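Local structure of antibiotic resistance protein (Deinococcus radiodurans, 2VLI) at residues A[58-61]-A[62-66]; A[65-68]-A[69-72]. The protein probably acts as a P-loop phosphotransferase that confers resistance to tunicamycin, most likely by phosphorylating the antibiotic. All coordinates share one frame; numbering follows the deposited sequence.

Interaction 1: residues A[58-61]-A[62-66]; sequences HPMW and IPLML
H58 and I62 meet through a water at the turn that starts helix 61-75: the water donates to H58 O and accepts from I62 N at 3.0 Å. The H58 imidazole folds back on its own turn, its ND1 taking the N-H of M60 at 2.9 Å in a capping bond, almost exactly in the ring plane; NE2 is engaged by T48 of the preceding loop. P59 sits on the turn, its carbonyl oxygen close to the ring carbon CD of P63. M60 O accepts L64 N at 2.9 Å, the first of the i to i+4 bonds here. The selenomethionine chain of M60, bent at both chi2 and chi3, brings its methyl CE to within 4.0 Å of L64 CD2, the two side chains crossing at an angle. W61 O then receives M65 N, also at 2.9 Å. With CG of W61 anti to the backbone N (chi1 -179°) and M65 likewise, the two side chains run alongside one another, and the methyl CE of selenomethionine M65 lies over the six-membered ring, 4.2 Å from its centroid, in a CH-pi contact. I62 CG1 comes 3.7 Å from W61 CE3, while the indole NE1 is bonded to P37 O. N-H groups at the helix start are thus met by the capping imidazole (M60), the water (I62) and backbone carbonyls (L64, M65), P63 having none to offer.

Interaction 2: residues A[65-68]-A[69-72]; sequences MLDA and LQYA
Two successive turns of the alpha-helix 61-75, in a domain of the P-loop NTPase class, are joined here by an unbroken ladder of i to i+4 backbone hydrogen bonds. L69 N binds M65 O at 2.9 Å, Q70 N binds L66 O at the same length, Y71 N reaches D67 O at a longer 3.2 Å, and A72 N closes on A68 O at 2.8 Å. The side chains divide by the surroundings of the helix. L69 is buried, packing on L80 and V82 of strand 80-84 and on L99 of helix 89-101, and A72 also touches L80, so this face of the helix lies against the parallel sheet. A68 rests on M40 of helix 38-46. D67 is partly exposed and forms a salt bridge through OD1 with R102, which also touches L66 and Q70. Q70 stretches out from the backbone, with CG anti to N (chi1 -174°) and the chain extended beyond it, leaving its amide oxygen OE1 4.4 Å from D67 OD1. On the buried side, the leucines cross at an angle and meet by single methyl groups, L66 CD2 lying 4.2 Å from L69 CD2.

Interactions 1 and 2 follow one another along helix 61-75, sharing M65 and L66, with centres about 10 Å apart. Interaction 1 comes first and covers the end of the loop that follows helix 38-46 and the first turn of helix 61-75; interaction 2 carries the same helix on toward strand 80-84. The neighbours change along the way: helices 38-46 and 89-101 flank the residues of both, while contacts to strand 80-84 enter with interaction 2. M65 touches L95 and M40, bridging the two flanking helices where the segments overlap. Together the contacts trace the helix from its loop-bound start to its place beside the parallel sheet of the P-loop domain.

Interaction 1: residues A[58-61]-A[62-66]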
ATOM      1  N   HIS A  58       7.494   4.184 -14.928  1.00 28.88           N
ATOM      2  CA  HIS A  58       7.814   3.671 -16.259  1.00 27.03           C
ATOM      3  C   HIS A  58       8.048   2.177 -16.112  1.00 25.95           C
ATOM      4  O   HIS A  58       8.790   1.758 -15.236  1.00 25.70           O
ATOM      5  CB  HIS A  58       9.054   4.363 -16.799  1.00 26.79           C
ATOM      6  CG  HIS A  58       9.362   4.039 -18.233  1.00 25.97           C
ATOM      7  ND1 HIS A  58       9.693   2.770 -18.664  1.00 26.02           N
ATOM      8  CD2 HIS A  58       9.364   4.823 -19.337  1.00 26.51           C
ATOM      9  CE1 HIS A  58       9.911   2.795 -19.967  1.00 25.75           C
ATOM     10  NE2 HIS A  58       9.732   4.033 -20.397  1.00 24.74           N
ATOM     11  N   PRO A  59       7.414   1.355 -16.941  1.00 25.59           N
ATOM     12  CA  PRO A  59       7.612  -0.078 -16.877  1.00 25.34           C
ATOM     13  C   PRO A  59       9.041  -0.620 -16.929  1.00 24.93           C
ATOM     14  O   PRO A  59       9.293  -1.700 -16.462  1.00 25.07           O
ATOM     15  CB  PRO A  59       6.833  -0.567 -18.094  1.00 25.99           C
ATOM     16  CG  PRO A  59       5.755   0.429 -18.264  1.00 25.65           C
ATOM     17  CD  PRO A  59       6.401   1.717 -17.955  1.00 26.06           C
HETATM   18  N   MSE A  60       9.967   0.105 -17.544  1.00 25.13           N
HETATM   19  CA  MSE A  60      11.379  -0.303 -17.644  1.00 24.83           C
HETATM   20  C   MSE A  60      12.239   0.225 -16.473  1.00 22.84           C
HETATM   21  O   MSE A  60      13.376  -0.197 -16.322  1.00 22.52           O
HETATM   22  CB  MSE A  60      11.991   0.230 -18.963  1.00 25.60           C
HETATM   23  CG  MSE A  60      11.263  -0.223 -20.222  1.00 30.53           C
HETATM   24 SE   MSE A  60      11.151  -2.175 -20.236  1.00 44.49          SE
HETATM   25  CE  MSE A  60      12.934  -2.388 -20.610  1.00 29.48           C
ATOM     26  N   TRP A  61      11.695   1.118 -15.656  1.00 21.19           N
ATOM     27  CA  TRP A  61      12.442   1.714 -14.560  1.00 20.75           C
ATOM     28  C   TRP A  61      12.965   0.692 -13.567  1.00 20.20           C
ATOM     29  O   TRP A  61      14.162   0.623 -13.301  1.00 19.57           O
ATOM     30  CB  TRP A  61      11.610   2.758 -13.814  1.00 19.90           C
ATOM     31  CG  TRP A  61      12.397   3.388 -12.698  1.00 19.51           C
ATOM     32  CD1 TRP A  61      13.385   4.307 -12.822  1.00 20.78           C
ATOM     33  CD2 TRP A  61      12.271   3.133 -11.296  1.00 21.32           C
ATOM     34  NE1 TRP A  61      13.863   4.660 -11.615  1.00 21.07           N
ATOM     35  CE2 TRP A  61      13.185   3.974 -10.645  1.00 22.38           C
ATOM     36  CE3 TRP A  61      11.418   2.340 -10.524  1.00 22.78           C
ATOM     37  CZ2 TRP A  61      13.325   3.991  -9.270  1.00 23.51           C
ATOM     38  CZ3 TRP A  61      11.567   2.358  -9.143  1.00 23.54           C
ATOM     39  CH2 TRP A  61      12.503   3.179  -8.536  1.00 20.01           C
ATOM     40  N   ILE A  62      12.084  -0.164 -13.040  1.00 19.65           N
ATOM     41  CA  ILE A  62      12.573  -1.192 -12.129  1.00 19.85           C
ATOM     42  C   ILE A  62      13.683  -2.092 -12.721  1.00 19.14           C
ATOM     43  O   ILE A  62      14.773  -2.168 -12.181  1.00 19.30           O
ATOM     44  CB  ILE A  62      11.448  -2.076 -11.522  1.00 20.83           C
ATOM     45  CG1 ILE A  62      10.632  -1.273 -10.491  1.00 21.88           C
ATOM     46  CG2 ILE A  62      12.134  -3.292 -10.865  1.00 20.63           C
ATOM     47  CD1 ILE A  62       9.382  -1.974  -9.960  1.00 26.10           C
ATOM     48  N   PRO A  63      13.420  -2.773 -13.836  1.00 20.15           N
ATOM     49  CA  PRO A  63      14.496  -3.631 -14.343  1.00 19.87           C
ATOM     50  C   PRO A  63      15.787  -2.906 -14.797  1.00 18.88           C
ATOM     51  O   PRO A  63      16.880  -3.376 -14.544  1.00 18.33           O
ATOM     52  CB  PRO A  63      13.823  -4.385 -15.510  1.00 20.35           C
ATOM     53  CG  PRO A  63      12.772  -3.479 -15.959  1.00 22.18           C
ATOM     54  CD  PRO A  63      12.227  -2.838 -14.704  1.00 20.67           C
ATOM     55  N   LEU A  64      15.684  -1.730 -15.365  1.00 18.04           N
ATOM     56  CA  LEU A  64      16.886  -1.119 -15.877  1.00 16.77           C
ATOM     57  C   LEU A  64      17.665  -0.457 -14.780  1.00 16.60           C
ATOM     58  O   LEU A  64      18.890  -0.486 -14.803  1.00 14.38           O
ATOM     59  CB  LEU A  64      16.609  -0.152 -17.024  1.00 17.23           C
ATOM     60  CG  LEU A  64      15.936  -0.655 -18.298  1.00 18.25           C
ATOM     61  CD1 LEU A  64      16.037   0.337 -19.463  1.00 17.18           C
ATOM     62  CD2 LEU A  64      16.411  -2.132 -18.649  1.00 18.35           C
HETATM   63  N   MSE A  65      16.977   0.186 -13.839  1.00 16.18           N
HETATM   64  CA  MSE A  65      17.681   0.730 -12.697  1.00 16.85           C
HETATM   65  C   MSE A  65      18.405  -0.340 -11.879  1.00 16.70           C
HETATM   66  O   MSE A  65      19.513  -0.111 -11.394  1.00 15.88           O
HETATM   67  CB  MSE A  65      16.717   1.596 -11.874  1.00 18.01           C
HETATM   68  CG  MSE A  65      17.291   2.249 -10.639  1.00 19.22           C
HETATM   69 SE   MSE A  65      17.413   1.063  -9.074  1.00 25.36          SE
HETATM   70  CE  MSE A  65      15.502   0.597  -8.767  1.00 26.31           C
ATOM     71  N   LEU A  66      17.815  -1.529 -11.743  1.00 15.51           N
ATOM     72  CA  LEU A  66      18.419  -2.621 -10.989  1.00 15.39           C
ATOM     73  C   LEU A  66      19.592  -3.268 -11.735  1.00 15.04           C
ATOM     74  O   LEU A  66      20.580  -3.679 -11.139  1.00 16.82           O
ATOM     75  CB  LEU A  66      17.373  -3.678 -10.636  1.00 15.94           C
ATOM     76  CG  LEU A  66      16.293  -3.366  -9.547  1.00 15.27           C
ATOM     77  CD1 LEU A  66      15.309  -4.559  -9.403  1.00 18.47           C
ATOM     78  CD2 LEU A  66      16.915  -2.944  -8.232  1.00 16.41           C
TER
HETATM   79  O   HOH W   1       9.147   0.109 -13.299  1.00 26.40           O

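Interaction 2: residues A[65-68]-A[69-72]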
HETATM    1  N   MSE A  65      16.977   0.186 -13.839  1.00 16.18           N
HETATM    2  CA  MSE A  65      17.681   0.730 -12.697  1.00 16.85           C
HETATM    3  C   MSE A  65      18.405  -0.340 -11.879  1.00 16.70           C
HETATM    4  O   MSE A  65      19.513  -0.111 -11.394  1.00 15.88           O
HETATM    5  CB  MSE A  65      16.717   1.596 -11.874  1.00 18.01           C
HETATM    6  CG  MSE A  65      17.291   2.249 -10.639  1.00 19.22           C
HETATM    7 SE   MSE A  65      17.413   1.063  -9.074  1.00 25.36          SE
HETATM    8  CE  MSE A  65      15.502   0.597  -8.767  1.00 26.31           C
ATOM      9  N   LEU A  66      17.815  -1.529 -11.743  1.00 15.51           N
ATOM     10  CA  LEU A  66      18.419  -2.621 -10.989  1.00 15.39           C
ATOM     11  C   LEU A  66      19.592  -3.268 -11.735  1.00 15.04           C
ATOM     12  O   LEU A  66      20.580  -3.679 -11.139  1.00 16.82           O
ATOM     13  CB  LEU A  66      17.373  -3.678 -10.636  1.00 15.94           C
ATOM     14  CG  LEU A  66      16.293  -3.366  -9.547  1.00 15.27           C
ATOM     15  CD1 LEU A  66      15.309  -4.559  -9.403  1.00 18.47           C
ATOM     16  CD2 LEU A  66      16.915  -2.944  -8.232  1.00 16.41           C
ATOM     17  N   ASP A  67      19.480  -3.374 -13.052  1.00 15.72           N
ATOM     18  CA  ASP A  67      20.658  -3.721 -13.868  1.00 16.51           C
ATOM     19  C   ASP A  67      21.816  -2.746 -13.652  1.00 16.32           C
ATOM     20  O   ASP A  67      22.952  -3.162 -13.476  1.00 16.76           O
ATOM     21  CB  ASP A  67      20.274  -3.715 -15.323  1.00 17.20           C
ATOM     22  CG  ASP A  67      19.329  -4.822 -15.678  1.00 19.05           C
ATOM     23  OD1 ASP A  67      19.149  -5.785 -14.877  1.00 23.15           O
ATOM     24  OD2 ASP A  67      18.751  -4.709 -16.770  1.00 20.23           O
ATOM     25  N   ALA A  68      21.547  -1.447 -13.752  1.00 16.39           N
ATOM     26  CA  ALA A  68      22.567  -0.455 -13.446  1.00 17.24           C
ATOM     27  C   ALA A  68      23.178  -0.606 -12.040  1.00 17.16           C
ATOM     28  O   ALA A  68      24.375  -0.432 -11.850  1.00 17.38           O
ATOM     29  CB  ALA A  68      21.998   0.937 -13.604  1.00 17.05           C
ATOM     30  N   LEU A  69      22.321  -0.837 -11.048  1.00 18.13           N
ATOM     31  CA  LEU A  69      22.722  -1.046  -9.665  1.00 18.58           C
ATOM     32  C   LEU A  69      23.649  -2.246  -9.514  1.00 18.86           C
ATOM     33  O   LEU A  69      24.661  -2.169  -8.823  1.00 19.20           O
ATOM     34  CB  LEU A  69      21.493  -1.236  -8.760  1.00 18.25           C
ATOM     35  CG  LEU A  69      21.744  -1.289  -7.255  1.00 20.37           C
ATOM     36  CD1 LEU A  69      22.530  -0.046  -6.807  1.00 19.90           C
ATOM     37  CD2 LEU A  69      20.413  -1.425  -6.499  1.00 24.06           C
ATOM     38  N   GLN A  70      23.306  -3.339 -10.163  1.00 19.73           N
ATOM     39  CA  GLN A  70      24.157  -4.521 -10.163  1.00 21.95           C
ATOM     40  C   GLN A  70      25.558  -4.199 -10.702  1.00 22.07           C
ATOM     41  O   GLN A  70      26.547  -4.532 -10.080  1.00 22.78           O
ATOM     42  CB  GLN A  70      23.502  -5.586 -10.998  1.00 22.57           C
ATOM     43  CG  GLN A  70      24.164  -6.947 -11.001  1.00 27.05           C
ATOM     44  CD  GLN A  70      23.346  -7.918 -11.834  1.00 31.41           C
ATOM     45  OE1 GLN A  70      22.668  -7.517 -12.785  1.00 36.77           O
ATOM     46  NE2 GLN A  70      23.376  -9.179 -11.474  1.00 32.75           N
ATOM     47  N   TYR A  71      25.637  -3.492 -11.829  1.00 21.36           N
ATOM     48  CA  TYR A  71      26.929  -3.096 -12.348  1.00 20.91           C
ATOM     49  C   TYR A  71      27.609  -2.158 -11.366  1.00 20.65           C
ATOM     50  O   TYR A  71      28.780  -2.336 -11.063  1.00 21.37           O
ATOM     51  CB  TYR A  71      26.813  -2.479 -13.773  1.00 20.08           C
ATOM     52  CG  TYR A  71      28.171  -2.138 -14.348  1.00 22.03           C
ATOM     53  CD1 TYR A  71      28.963  -3.118 -14.963  1.00 20.62           C
ATOM     54  CD2 TYR A  71      28.691  -0.876 -14.213  1.00 22.63           C
ATOM     55  CE1 TYR A  71      30.220  -2.811 -15.456  1.00 23.46           C
ATOM     56  CE2 TYR A  71      29.966  -0.556 -14.685  1.00 23.10           C
ATOM     57  CZ  TYR A  71      30.728  -1.509 -15.300  1.00 23.48           C
ATOM     58  OH  TYR A  71      32.000  -1.182 -15.759  1.00 26.05           O
ATOM     59  N   ALA A  72      26.888  -1.153 -10.846  1.00 21.79           N
ATOM     60  CA  ALA A  72      27.464  -0.230  -9.859  1.00 22.56           C
ATOM     61  C   ALA A  72      28.076  -0.976  -8.658  1.00 24.33           C
ATOM     62  O   ALA A  72      29.153  -0.611  -8.160  1.00 25.39           O
ATOM     63  CB  ALA A  72      26.427   0.833  -9.377  1.00 21.59           C
TER